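Local atomic coordinates of O-methyltransferase (Coxiella burnetii, PDB entry 3TR6), a protein that probably transfers methyl groups from S-adenosylmethionine to hydroxyl oxygens of its substrates, and is seen here with S-adenosyl-L-homocysteine and nickel bound. Residues A[48-53]-A[75-80]; A[64-69]-A[85-90]; A[92-97]-A[116-121]. All blocks are in the same frame, centred on the assembly; numbering follows the deposited sequence.

Interaction 1: A[48-53]-A[75-80]. With SAH (S-adenosyl-L-homocysteine), chain C.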
loop_
_atom_site.group_PDB
_atom_site.type_symbol
_atom_site.label_atom_id
_atom_site.label_comp_id
_atom_site.label_asym_id
_atom_site.label_seq_id
_atom_site.Cartn_x
_atom_site.Cartn_y
_atom_site.Cartn_z
ATOM N N THR A 48 -15.330 -4.647 6.506
ATOM C CA THR A 48 -14.016 -4.128 6.160
ATOM C C THR A 48 -13.764 -2.792 6.845
ATOM O O THR A 48 -14.636 -1.920 6.867
ATOM C CB THR A 48 -13.862 -3.971 4.631
ATOM O OG1 THR A 48 -14.009 -5.250 4.004
ATOM C CG2 THR A 48 -12.497 -3.398 4.280
ATOM N N ALA A 49 -12.569 -2.642 7.412
ATOM C CA ALA A 49 -12.173 -1.392 8.051
ATOM C C ALA A 49 -12.176 -0.253 7.035
ATOM O O ALA A 49 -11.663 -0.402 5.924
ATOM C CB ALA A 49 -10.800 -1.537 8.690
ATOM N N PRO A 50 -12.763 0.891 7.411
ATOM C CA PRO A 50 -12.848 2.036 6.501
ATOM C C PRO A 50 -11.487 2.382 5.900
ATOM O O PRO A 50 -11.394 2.665 4.705
ATOM C CB PRO A 50 -13.339 3.163 7.409
ATOM C CG PRO A 50 -14.118 2.467 8.461
ATOM C CD PRO A 50 -13.413 1.161 8.705
ATOM N N GLU A 51 -10.443 2.340 6.719
ATOM C CA GLU A 51 -9.107 2.705 6.264
ATOM C C GLU A 51 -8.511 1.661 5.323
ATOM O O GLU A 51 -7.779 2.007 4.397
ATOM C CB GLU A 51 -8.166 2.962 7.445
ATOM C CG GLU A 51 -7.899 1.753 8.323
ATOM C CD GLU A 51 -8.882 1.630 9.469
ATOM O OE1 GLU A 51 -10.054 2.010 9.296
ATOM O OE2 GLU A 51 -8.478 1.161 10.553
ATOM N N GLN A 52 -8.821 0.389 5.556
ATOM C CA GLN A 52 -8.330 -0.667 4.678
ATOM C C GLN A 52 -9.023 -0.592 3.319
ATOM O O GLN A 52 -8.388 -0.740 2.276
ATOM C CB GLN A 52 -8.533 -2.052 5.294
ATOM C CG GLN A 52 -7.802 -3.149 4.534
ATOM C CD GLN A 52 -8.166 -4.544 5.003
ATOM O OE1 GLN A 52 -9.181 -5.105 4.591
ATOM N NE2 GLN A 52 -7.331 -5.116 5.864
ATOM N N ALA A 53 -10.332 -0.361 3.346
ATOM C CA ALA A 53 -11.111 -0.221 2.124
ATOM C C ALA A 53 -10.601 0.951 1.298
ATOM O O ALA A 53 -10.552 0.886 0.071
ATOM C CB ALA A 53 -12.578 -0.030 2.455
ATOM N N THR A 75 -22.428 -6.787 3.643
ATOM C CA THR A 75 -23.324 -5.693 3.284
ATOM C C THR A 75 -22.699 -4.789 2.222
ATOM O O THR A 75 -23.180 -3.683 1.969
ATOM C CB THR A 75 -23.758 -4.872 4.511
ATOM O OG1 THR A 75 -22.605 -4.344 5.174
ATOM C CG2 THR A 75 -24.544 -5.746 5.483
ATOM N N GLY A 76 -21.615 -5.270 1.615
ATOM C CA GLY A 76 -21.041 -4.651 0.433
ATOM C C GLY A 76 -20.159 -3.429 0.612
ATOM O O GLY A 76 -20.069 -2.602 -0.297
ATOM N N TYR A 77 -19.493 -3.312 1.758
ATOM C CA TYR A 77 -18.640 -2.152 2.013
ATOM C C TYR A 77 -17.445 -2.097 1.054
ATOM O O TYR A 77 -17.207 -1.081 0.399
ATOM C CB TYR A 77 -18.163 -2.113 3.473
ATOM C CG TYR A 77 -17.535 -0.789 3.867
ATOM C CD1 TYR A 77 -18.278 0.192 4.517
ATOM C CD2 TYR A 77 -16.206 -0.512 3.575
ATOM C CE1 TYR A 77 -17.711 1.406 4.873
ATOM C CE2 TYR A 77 -15.632 0.695 3.924
ATOM C CZ TYR A 77 -16.386 1.650 4.571
ATOM O OH TYR A 77 -15.806 2.850 4.913
ATOM N N SER A 78 -16.695 -3.191 0.972
ATOM C CA SER A 78 -15.515 -3.234 0.116
ATOM C C SER A 78 -15.892 -3.208 -1.362
ATOM O O SER A 78 -15.177 -2.632 -2.184
ATOM C CB SER A 78 -14.664 -4.468 0.428
ATOM O OG SER A 78 -15.415 -5.662 0.286
ATOM N N ALA A 79 -17.020 -3.833 -1.691
ATOM C CA ALA A 79 -17.512 -3.855 -3.062
ATOM C C ALA A 79 -17.811 -2.444 -3.547
ATOM O O ALA A 79 -17.489 -2.083 -4.677
ATOM C CB ALA A 79 -18.754 -4.725 -3.166
ATOM N N ILE A 80 -18.425 -1.650 -2.679
ATOM C CA ILE A 80 -18.766 -0.271 -3.003
ATOM C C ILE A 80 -17.543 0.642 -2.946
ATOM O O ILE A 80 -17.398 1.551 -3.763
ATOM C CB ILE A 80 -19.850 0.266 -2.054
ATOM C CG1 ILE A 80 -21.159 -0.503 -2.265
ATOM C CG2 ILE A 80 -20.054 1.754 -2.266
ATOM C CD1 ILE A 80 -22.225 -0.200 -1.236
HETATM N N SAH C . -15.634 -7.527 2.406
HETATM C CA SAH C . -16.798 -7.606 3.244
HETATM C CB SAH C . -16.595 -8.586 4.388
HETATM C CG SAH C . -17.392 -9.868 4.330
HETATM S SD SAH C . -17.340 -10.933 5.764
HETATM C C SAH C . -17.113 -6.260 3.798
HETATM O O SAH C . -17.856 -6.169 4.814
HETATM O OXT SAH C . -16.649 -5.219 3.266
HETATM C "C5'" SAH C . -17.505 -12.638 5.259
HETATM C "C4'" SAH C . -18.514 -12.934 4.285
HETATM O "O4'" SAH C . -18.175 -14.185 3.592
HETATM C "C3'" SAH C . -19.817 -13.166 4.942
HETATM O "O3'" SAH C . -20.739 -12.294 4.432
HETATM C "C2'" SAH C . -20.182 -14.551 4.604
HETATM O "O2'" SAH C . -21.525 -14.648 4.340
HETATM C "C1'" SAH C . -19.395 -14.822 3.375
HETATM N N9 SAH C . -19.176 -16.228 3.047
HETATM C C8 SAH C . -18.965 -17.236 3.909
HETATM N N7 SAH C . -18.804 -18.361 3.194
HETATM C C5 SAH C . -18.910 -18.070 1.882
HETATM C C6 SAH C . -18.834 -18.826 0.708
HETATM N N6 SAH C . -18.596 -20.234 0.758
HETATM N N1 SAH C . -18.990 -18.204 -0.473
HETATM C C2 SAH C . -19.216 -16.886 -0.537
HETATM N N3 SAH C . -19.297 -16.135 0.568
HETATM C C4 SAH C . -19.148 -16.699 1.784
HETATM O O HOH W 1 -13.408 4.391 3.112
#
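With CG anti to its backbone N (chi1 -167°), Tyr77 sends its ring from the first turn of helix 77-83 to the start of helix 50-63, where it meets Pro50 and Ala53. Thr48 has OG1 anti to its carbonyl carbon, beside its backbone N (chi1 -61°), and this hydroxyl hydrogen-bonds to OXT of S-adenosyl-L-homocysteine at 2.7 Å. The CB of Ala53 lies at the edge of the Tyr77 ring, in its plane, 3.5 Å from CE2, while Thr48 O sits over one face, offset toward the rim. Pro50 and Tyr77 cross at about a right angle, CB of Pro50 being 3.5 Å from the phenol OH; that OH is hydrogen-bonded to Glu26. Ser78 holds the ligand from the other segment: its backbone N donates to OXT at 3.1 Å, and its OG accepts from the ligand N at 2.8 Å. OXT is thus gripped by Thr48, from the loop just before helix 50-63, and by the N-terminus of helix 77-83, whose dipole may favour the carboxylate. Helix 28-40 packs against Pro50 and Tyr77, helix 99-111 lies beside Thr75 and Ile80, and strand 67-71 carries Asp70, hydrogen-bonded to Ser78 OG.

Interaction 2: A[64-69]-A[85-90]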
loop_
_atom_site.group_PDB
_atom_site.type_symbol
_atom_site.label_atom_id
_atom_site.label_comp_id
_atom_site.label_asym_id
_atom_site.label_seq_id
_atom_site.Cartn_x
_atom_site.Cartn_y
_atom_site.Cartn_z
ATOM N N GLN A 64 -5.645 1.301 -12.456
ATOM C CA GLN A 64 -6.737 1.533 -13.385
ATOM C C GLN A 64 -7.408 0.193 -13.654
ATOM O O GLN A 64 -7.549 -0.232 -14.802
ATOM C CB GLN A 64 -6.219 2.147 -14.683
ATOM C CG GLN A 64 -6.999 3.360 -15.128
ATOM C CD GLN A 64 -6.855 4.512 -14.165
ATOM O OE1 GLN A 64 -5.781 5.099 -14.045
ATOM N NE2 GLN A 64 -7.932 4.836 -13.463
ATOM N N ALA A 65 -7.798 -0.480 -12.578
ATOM C CA ALA A 65 -8.386 -1.807 -12.667
ATOM C C ALA A 65 -9.755 -1.746 -13.332
ATOM O O ALA A 65 -10.627 -0.988 -12.909
ATOM C CB ALA A 65 -8.486 -2.428 -11.285
ATOM N N LYS A 66 -9.939 -2.546 -14.377
ATOM C CA LYS A 66 -11.190 -2.547 -15.130
ATOM C C LYS A 66 -12.016 -3.798 -14.848
ATOM O O LYS A 66 -13.190 -3.870 -15.205
ATOM C CB LYS A 66 -10.914 -2.408 -16.629
ATOM C CG LYS A 66 -10.178 -1.126 -16.996
ATOM C CD LYS A 66 -9.828 -1.085 -18.474
ATOM C CE LYS A 66 -8.935 0.103 -18.808
ATOM N NZ LYS A 66 -9.597 1.406 -18.520
ATOM N N LYS A 67 -11.392 -4.776 -14.200
ATOM C CA LYS A 67 -12.063 -6.019 -13.841
ATOM C C LYS A 67 -11.669 -6.466 -12.438
ATOM O O LYS A 67 -10.548 -6.929 -12.213
ATOM C CB LYS A 67 -11.730 -7.120 -14.848
ATOM C CG LYS A 67 -12.570 -7.100 -16.109
ATOM C CD LYS A 67 -12.395 -8.409 -16.857
ATOM C CE LYS A 67 -13.556 -8.693 -17.792
ATOM N NZ LYS A 67 -13.530 -10.109 -18.262
ATOM N N VAL A 68 -12.601 -6.338 -11.501
ATOM C CA VAL A 68 -12.331 -6.628 -10.100
ATOM C C VAL A 68 -13.258 -7.710 -9.564
ATOM O O VAL A 68 -14.428 -7.784 -9.940
ATOM C CB VAL A 68 -12.507 -5.359 -9.236
ATOM C CG1 VAL A 68 -12.359 -5.685 -7.755
ATOM C CG2 VAL A 68 -11.515 -4.288 -9.659
ATOM N N ILE A 69 -12.729 -8.560 -8.691
ATOM C CA ILE A 69 -13.566 -9.512 -7.975
ATOM C C ILE A 69 -13.538 -9.230 -6.477
ATOM O O ILE A 69 -12.481 -8.986 -5.894
ATOM C CB ILE A 69 -13.143 -10.969 -8.216
ATOM C CG1 ILE A 69 -13.078 -11.269 -9.715
ATOM C CG2 ILE A 69 -14.120 -11.910 -7.535
ATOM C CD1 ILE A 69 -12.738 -12.711 -10.030
ATOM N N ALA A 85 -14.215 3.586 -7.132
ATOM C CA ALA A 85 -12.912 3.953 -7.677
ATOM C C ALA A 85 -12.730 3.450 -9.106
ATOM O O ALA A 85 -11.809 3.870 -9.808
ATOM C CB ALA A 85 -11.796 3.433 -6.779
ATOM N N LEU A 86 -13.618 2.554 -9.527
ATOM C CA LEU A 86 -13.583 1.988 -10.870
ATOM C C LEU A 86 -13.596 3.058 -11.949
ATOM O O LEU A 86 -14.333 4.038 -11.850
ATOM C CB LEU A 86 -14.776 1.059 -11.084
ATOM C CG LEU A 86 -14.715 -0.357 -10.516
ATOM C CD1 LEU A 86 -16.065 -1.039 -10.682
ATOM C CD2 LEU A 86 -13.612 -1.167 -11.188
ATOM N N PRO A 87 -12.773 2.871 -12.992
ATOM C CA PRO A 87 -12.846 3.744 -14.168
ATOM C C PRO A 87 -14.168 3.528 -14.902
ATOM O O PRO A 87 -14.860 2.548 -14.615
ATOM C CB PRO A 87 -11.657 3.290 -15.021
ATOM C CG PRO A 87 -11.331 1.918 -14.541
ATOM C CD PRO A 87 -11.677 1.894 -13.089
ATOM N N LYS A 88 -14.511 4.423 -15.824
ATOM C CA LYS A 88 -15.833 4.418 -16.457
ATOM C C LYS A 88 -16.240 3.055 -17.018
ATOM O O LYS A 88 -17.414 2.688 -16.984
ATOM C CB LYS A 88 -15.917 5.478 -17.560
ATOM C CG LYS A 88 -15.054 5.181 -18.780
ATOM C CD LYS A 88 -15.423 6.077 -19.958
ATOM C CE LYS A 88 -16.857 5.835 -20.414
ATOM N NZ LYS A 88 -17.207 6.638 -21.622
ATOM N N ASP A 89 -15.265 2.310 -17.528
ATOM C CA ASP A 89 -15.534 1.035 -18.184
ATOM C C ASP A 89 -15.185 -0.161 -17.303
ATOM O O ASP A 89 -15.061 -1.285 -17.790
ATOM C CB ASP A 89 -14.769 0.949 -19.509
ATOM C CG ASP A 89 -13.267 1.159 -19.337
ATOM O OD1 ASP A 89 -12.868 2.103 -18.614
ATOM O OD2 ASP A 89 -12.481 0.379 -19.920
ATOM N N GLY A 90 -15.024 0.083 -16.007
ATOM C CA GLY A 90 -14.659 -0.974 -15.082
ATOM C C GLY A 90 -15.866 -1.684 -14.505
ATOM O O GLY A 90 -16.940 -1.098 -14.375
#
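Lys66 and Asp89 meet at the exposed side of this contact, their side chains crossing obliquely. The lysine chain is extended as far as CE and bends only at its last torsion (chi4 -62°), which turns NZ to the carboxylate. NZ lies 3.3 Å from OD1 of Asp89 and 3.4 Å from its OD2, a salt bridge in which both hydrogen bonds are weak. The aliphatic part of the lysine also runs by the acid, CD of Lys66 coming 3.4 Å from OD2 of Asp89, while its CG faces CG of Pro87. Both charged residues are exposed, so solvent probably screens the pair.

Further in, the Pro87 ring is set against the backbone of Ala65, with CD of Pro87 3.1 Å from Ala65 O. The same carbonyl oxygen meets CD2 of Leu86, and that methyl reaches on to CG2 of Val68 at 4.1 Å, the two side chains lying at a slant to one another at the apolar end of the contact. Leu92 of the adjoining strand touches both Leu86 and Val68. Beyond the proline, the chain turns back: Gly90 N is hydrogen-bonded to Pro87 O at 2.8 Å, and CA of Gly90 makes a CA-H...O contact of 3.2 Å with Lys66 O.

A helix C-cap and a beta turn meet here. Gln64, with positive phi, is the C' residue of the Schellman motif that ends helix 50-63, and Pro87 to Gly90 form a type I beta turn leading into strand 91-96. Backbone bonds from Lys66 and Val68 to Thr91 continue the contact as parallel sheet pairing. The arrangement belongs to the end of the Rossmann-like methyltransferase sheet where strands 67-71 and 91-96 begin, joined by the crossover through helix 77-83.

Interaction 3: A[92-97]-A[116-121]. With SAH (S-adenosyl-L-homocysteine), chain C.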
loop_
_atom_site.group_PDB
_atom_site.type_symbol
_atom_site.label_atom_id
_atom_site.label_comp_id
_atom_site.label_asym_id
_atom_site.label_seq_id
_atom_site.Cartn_x
_atom_site.Cartn_y
_atom_site.Cartn_z
ATOM N N LEU A 92 -17.102 -4.779 -11.383
ATOM C CA LEU A 92 -16.751 -5.555 -10.206
ATOM C C LEU A 92 -17.846 -6.567 -9.931
ATOM O O LEU A 92 -19.023 -6.214 -9.861
ATOM C CB LEU A 92 -16.566 -4.631 -8.991
ATOM C CG LEU A 92 -16.119 -5.239 -7.651
ATOM C CD1 LEU A 92 -15.454 -4.182 -6.778
ATOM C CD2 LEU A 92 -17.273 -5.914 -6.903
ATOM N N ILE A 93 -17.466 -7.830 -9.792
ATOM C CA ILE A 93 -18.413 -8.843 -9.348
ATOM C C ILE A 93 -18.123 -9.205 -7.899
ATOM O O ILE A 93 -16.969 -9.374 -7.508
ATOM C CB ILE A 93 -18.392 -10.107 -10.236
ATOM C CG1 ILE A 93 -17.056 -10.832 -10.121
ATOM C CG2 ILE A 93 -18.677 -9.750 -11.683
ATOM C CD1 ILE A 93 -16.935 -11.993 -11.079
ATOM N N THR A 94 -19.177 -9.306 -7.100
ATOM C CA THR A 94 -19.023 -9.560 -5.677
ATOM C C THR A 94 -19.685 -10.879 -5.292
ATOM O O THR A 94 -20.782 -11.192 -5.750
ATOM C CB THR A 94 -19.588 -8.398 -4.837
ATOM O OG1 THR A 94 -19.451 -8.698 -3.445
ATOM C CG2 THR A 94 -21.054 -8.152 -5.165
ATOM N N CYS A 95 -19.006 -11.653 -4.453
ATOM C CA CYS A 95 -19.455 -13.000 -4.135
ATOM C C CYS A 95 -19.866 -13.148 -2.679
ATOM O O CYS A 95 -19.186 -12.670 -1.775
ATOM C CB CYS A 95 -18.353 -14.010 -4.448
ATOM S SG CYS A 95 -17.626 -13.833 -6.081
ATOM N N ASP A 96 -20.986 -13.827 -2.468
ATOM C CA ASP A 96 -21.432 -14.187 -1.133
ATOM C C ASP A 96 -22.506 -15.255 -1.261
ATOM O O ASP A 96 -22.975 -15.546 -2.361
ATOM C CB ASP A 96 -21.967 -12.964 -0.384
ATOM C CG ASP A 96 -21.839 -13.100 1.126
ATOM O OD1 ASP A 96 -22.191 -14.170 1.666
ATOM O OD2 ASP A 96 -21.373 -12.140 1.776
ATOM N N VAL A 97 -22.892 -15.841 -0.136
ATOM C CA VAL A 97 -23.909 -16.879 -0.138
ATOM C C VAL A 97 -25.088 -16.452 0.732
ATOM O O VAL A 97 -26.105 -17.141 0.802
ATOM C CB VAL A 97 -23.337 -18.207 0.376
ATOM C CG1 VAL A 97 -23.121 -18.137 1.877
ATOM C CG2 VAL A 97 -24.259 -19.363 0.014
ATOM N N ASP A 116 -24.741 -0.611 -12.573
ATOM C CA ASP A 116 -24.231 -1.037 -13.870
ATOM C C ASP A 116 -22.810 -1.588 -13.778
ATOM O O ASP A 116 -22.370 -2.332 -14.653
ATOM C CB ASP A 116 -24.297 0.116 -14.874
ATOM C CG ASP A 116 -25.720 0.451 -15.282
ATOM O OD1 ASP A 116 -26.544 -0.483 -15.388
ATOM O OD2 ASP A 116 -26.014 1.648 -15.490
ATOM N N LYS A 117 -22.102 -1.227 -12.711
ATOM C CA LYS A 117 -20.720 -1.655 -12.535
ATOM C C LYS A 117 -20.574 -2.871 -11.631
ATOM O O LYS A 117 -19.677 -3.689 -11.830
ATOM C CB LYS A 117 -19.857 -0.505 -12.014
ATOM C CG LYS A 117 -19.587 0.565 -13.053
ATOM C CD LYS A 117 -18.710 1.668 -12.494
ATOM C CE LYS A 117 -18.419 2.715 -13.550
ATOM N NZ LYS A 117 -17.585 3.819 -13.008
ATOM N N ILE A 118 -21.452 -2.995 -10.638
ATOM C CA ILE A 118 -21.368 -4.108 -9.699
ATOM C C ILE A 118 -22.417 -5.172 -9.993
ATOM O O ILE A 118 -23.582 -4.856 -10.222
ATOM C CB ILE A 118 -21.510 -3.647 -8.230
ATOM C CG1 ILE A 118 -20.467 -2.578 -7.900
ATOM C CG2 ILE A 118 -21.387 -4.837 -7.287
ATOM C CD1 ILE A 118 -20.542 -2.075 -6.486
ATOM N N GLY A 119 -21.990 -6.430 -9.991
ATOM C CA GLY A 119 -22.891 -7.550 -10.177
ATOM C C GLY A 119 -22.709 -8.605 -9.104
ATOM O O GLY A 119 -21.603 -9.105 -8.888
ATOM N N LEU A 120 -23.801 -8.947 -8.428
ATOM C CA LEU A 120 -23.770 -9.927 -7.351
ATOM C C LEU A 120 -23.833 -11.361 -7.865
ATOM O O LEU A 120 -24.754 -11.733 -8.592
ATOM C CB LEU A 120 -24.926 -9.682 -6.379
ATOM C CG LEU A 120 -25.208 -10.795 -5.367
ATOM C CD1 LEU A 120 -23.997 -11.054 -4.478
ATOM C CD2 LEU A 120 -26.427 -10.460 -4.526
ATOM N N ARG A 121 -22.846 -12.164 -7.482
ATOM C CA ARG A 121 -22.876 -13.592 -7.753
ATOM C C ARG A 121 -23.199 -14.331 -6.459
ATOM O O ARG A 121 -22.320 -14.574 -5.635
ATOM C CB ARG A 121 -21.536 -14.065 -8.317
ATOM C CG ARG A 121 -21.096 -13.333 -9.585
ATOM C CD ARG A 121 -21.993 -13.645 -10.783
ATOM N NE ARG A 121 -21.679 -12.783 -11.921
ATOM C CZ ARG A 121 -22.321 -11.652 -12.206
ATOM N NH1 ARG A 121 -23.329 -11.246 -11.445
ATOM N NH2 ARG A 121 -21.963 -10.928 -13.258
HETATM N N SAH C . -15.634 -7.527 2.406
HETATM C CA SAH C . -16.798 -7.606 3.244
HETATM C CB SAH C . -16.595 -8.586 4.388
HETATM C CG SAH C . -17.392 -9.868 4.330
HETATM S SD SAH C . -17.340 -10.933 5.764
HETATM C C SAH C . -17.113 -6.260 3.798
HETATM O O SAH C . -17.856 -6.169 4.814
HETATM O OXT SAH C . -16.649 -5.219 3.266
HETATM C "C5'" SAH C . -17.505 -12.638 5.259
HETATM C "C4'" SAH C . -18.514 -12.934 4.285
HETATM O "O4'" SAH C . -18.175 -14.185 3.592
HETATM C "C3'" SAH C . -19.817 -13.166 4.942
HETATM O "O3'" SAH C . -20.739 -12.294 4.432
HETATM C "C2'" SAH C . -20.182 -14.551 4.604
HETATM O "O2'" SAH C . -21.525 -14.648 4.340
HETATM C "C1'" SAH C . -19.395 -14.822 3.375
HETATM N N9 SAH C . -19.176 -16.228 3.047
HETATM C C8 SAH C . -18.965 -17.236 3.909
HETATM N N7 SAH C . -18.804 -18.361 3.194
HETATM C C5 SAH C . -18.910 -18.070 1.882
HETATM C C6 SAH C . -18.834 -18.826 0.708
HETATM N N6 SAH C . -18.596 -20.234 0.758
HETATM N N1 SAH C . -18.990 -18.204 -0.473
HETATM C C2 SAH C . -19.216 -16.886 -0.537
HETATM N N3 SAH C . -19.297 -16.135 0.568
HETATM C C4 SAH C . -19.148 -16.699 1.784
#
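Leu92 to Cys95 pair with Ile118 to Arg121 as neighbouring parallel strands of a beta-alpha-beta unit, linked through helix 99-111 in the Rossmann-like fold. The tight part is the backbone ladder: Leu92 N donates to Lys117 O at 2.8 Å, nearly straight at 173°, and Leu92 O in turn accepts from Gly119 N in the carbonyl plane. Thr94 continues the ladder, its N donating to Gly119 O and its O accepting from Arg121 N at 2.9 Å. On this sheet face CG2 of Ile118 touches both CG2 of Thr94, at 4.0 Å, and CD2 of Leu92, while CD1 of Leu120 reaches Thr94 O. The OG1 of Thr94 is hydrogen-bonded to Thr73 and Asp70.

On the opposite face, where helix 125-133 packs, looseness is confined to the exposed Arg121. Its chain bends at chi2 (-68°), which sets CD; the guanidinium lies back toward Ile93, whose CG2 is over one face of it, 3.8 Å from NH2. Past the paired residues, strand 91-96 ends at the cofactor product, where Asp96 takes both ribose hydroxyls of S-adenosyl-L-homocysteine: O2' donates to OD1 at 2.8 Å and O3' to OD2 at 2.7 Å.

The three contacts lie in one Rossmann-like domain, their centres 13 to 16 Å apart. Interactions 1 and 2 alternate along the chain, since helix 50-63, strand 67-71 and helix 77-83 follow one another; both close before interaction 3 opens. Interactions 2 and 3 share the sheet, in which strands 67-71, 91-96 and 118-122 are neighbours, and Lys117 NZ makes weak hydrogen bonds to the carbonyls of Leu86 and Pro87. Interactions 1 and 3 touch where Ala79 packs on Leu92 and Ile118. Both also bind S-adenosyl-L-homocysteine, at its amino acid end and its ribose respectively, whereas interaction 2 lies away from the ligand.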